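Local atomic coordinates of mandelate racemase/muconate lactonizing enzyme, C-terminal domain protein (Paracoccus denitrificans, PDB entry 4DWD), a protein that binds magnesium and, as a member of the mandelate racemase/muconate lactonizing enzyme family in the enolase superfamily, probably acts as a hydro-lyase. Residues Ala256-Asp259 / Leu260-Gly264. Residues are numbered along the deposited sequence; the frame is centred on the assembly and turned at random.
Sequences ALKD and LILSG
Asp259, whose backbone O receives Ser263 N one turn on, carries the flat carboxylate of this helical stretch. Lys258 NZ forms a salt bridge to Asp259 OD1 at 2.7 Å, coming from its syn side but tilted 34° out of the carboxylate plane. The lysine reaches it by a detour: its CG stands anti to the backbone N (chi1 178°), and bends at the next two torsions swing the ammonium round to Asp259. The bent chain also presents CD to Leu262 CD1 at 3.6 Å, so the methylenes pack obliquely on the leucine while the charge is paired. With an alanine at Lys258, Asp259 would probably lose its charged mate and one flank of Leu262 its apolar cover. A bound magnesium ion lies about 4 Å from the Asp259 side chain.

On the buried side Leu257 CD1 and Leu260 CD2 lie 4.2 Å apart, branched tips that suit the interior. Four i to i+4 hydrogen bonds join the turns, Leu262 N to Lys258 O at 2.9 Å among them. Near the end, Ser263 turns its OG back to Leu260 O at 2.7 Å, a short side chain suited to gripping a last-turn carbonyl. Gly264, with positive phi, closes the helix in a Schellman motif, its N 3.0 Å from Ile261 O, which Arg266 also engages; a side chain here would press on Ser263 O, so glycine fits.

In the barrel domain, Leu257 and Ile261 press on helix 277-291 and strand 267-268, while Leu260 rests on Thr251 and Val265. The outer face meets a second subunit, where Leu262 packs on its counterpart Leu262 and Lys258 on His291 of that subunit.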
loop_
_atom_site.group_PDB
_atom_site.type_symbol
_atom_site.label_atom_id
_atom_site.label_comp_id
_atom_site.label_asym_id
_atom_site.label_seq_id
_atom_site.Cartn_x
_atom_site.Cartn_y
_atom_site.Cartn_z
ATOM N N ALA B 256 19.952 -6.385 3.510
ATOM C CA ALA B 256 19.028 -7.123 4.365
ATOM C C ALA B 256 18.671 -6.308 5.607
ATOM O O ALA B 256 17.549 -6.412 6.094
ATOM C CB ALA B 256 19.580 -8.502 4.754
ATOM N N LEU B 257 19.587 -5.467 6.108
ATOM C CA LEU B 257 19.213 -4.598 7.229
ATOM C C LEU B 257 18.163 -3.586 6.789
ATOM O O LEU B 257 17.227 -3.300 7.527
ATOM C CB LEU B 257 20.438 -3.909 7.834
ATOM C CG LEU B 257 20.218 -3.286 9.214
ATOM C CD1 LEU B 257 19.898 -4.398 10.195
ATOM C CD2 LEU B 257 21.461 -2.519 9.643
ATOM N N LYS B 258 18.324 -3.045 5.585
ATOM C CA LYS B 258 17.316 -2.165 5.008
ATOM C C LYS B 258 15.950 -2.870 4.947
ATOM O O LYS B 258 14.933 -2.283 5.314
ATOM C CB LYS B 258 17.793 -1.699 3.621
ATOM C CG LYS B 258 16.820 -0.810 2.853
ATOM C CD LYS B 258 15.860 -1.602 1.954
ATOM C CE LYS B 258 16.560 -2.365 0.825
ATOM N NZ LYS B 258 15.592 -3.153 -0.011
ATOM N N ASP B 259 15.942 -4.122 4.486
ATOM C CA ASP B 259 14.696 -4.882 4.386
ATOM C C ASP B 259 14.062 -5.109 5.762
ATOM O O ASP B 259 12.838 -5.053 5.895
ATOM C CB ASP B 259 14.928 -6.223 3.683
ATOM C CG ASP B 259 15.155 -6.063 2.182
ATOM O OD1 ASP B 259 14.651 -5.087 1.604
ATOM O OD2 ASP B 259 15.849 -6.912 1.582
ATOM N N LEU B 260 14.895 -5.344 6.775
ATOM C CA LEU B 260 14.381 -5.535 8.119
ATOM C C LEU B 260 13.719 -4.254 8.629
ATOM O O LEU B 260 12.653 -4.294 9.237
ATOM C CB LEU B 260 15.525 -5.994 9.030
ATOM C CG LEU B 260 15.165 -6.333 10.477
ATOM C CD1 LEU B 260 14.259 -7.549 10.554
ATOM C CD2 LEU B 260 16.446 -6.577 11.257
ATOM N N ILE B 261 14.348 -3.118 8.359
ATOM C CA ILE B 261 13.783 -1.830 8.744
ATOM C C ILE B 261 12.462 -1.599 7.992
ATOM O O ILE B 261 11.452 -1.206 8.593
ATOM C CB ILE B 261 14.799 -0.711 8.471
ATOM C CG1 ILE B 261 15.957 -0.836 9.468
ATOM C CG2 ILE B 261 14.135 0.655 8.553
ATOM C CD1 ILE B 261 17.115 0.095 9.141
ATOM N N LEU B 262 12.447 -1.856 6.682
ATOM C CA LEU B 262 11.225 -1.608 5.925
ATOM C C LEU B 262 10.067 -2.509 6.376
ATOM O O LEU B 262 8.902 -2.115 6.280
ATOM C CB LEU B 262 11.471 -1.692 4.410
ATOM C CG LEU B 262 12.361 -0.620 3.753
ATOM C CD1 LEU B 262 12.332 -0.806 2.236
ATOM C CD2 LEU B 262 12.042 0.816 4.143
ATOM N N SER B 263 10.394 -3.685 6.914
ATOM C CA SER B 263 9.360 -4.587 7.396
ATOM C C SER B 263 8.638 -4.050 8.620
ATOM O O SER B 263 7.529 -4.495 8.929
ATOM C CB SER B 263 9.942 -5.971 7.721
ATOM O OG SER B 263 10.553 -6.002 9.007
ATOM N N GLY B 264 9.268 -3.119 9.338
ATOM C CA GLY B 264 8.622 -2.523 10.512
ATOM C C GLY B 264 9.431 -2.528 11.790
ATOM O O GLY B 264 8.996 -1.984 12.785
#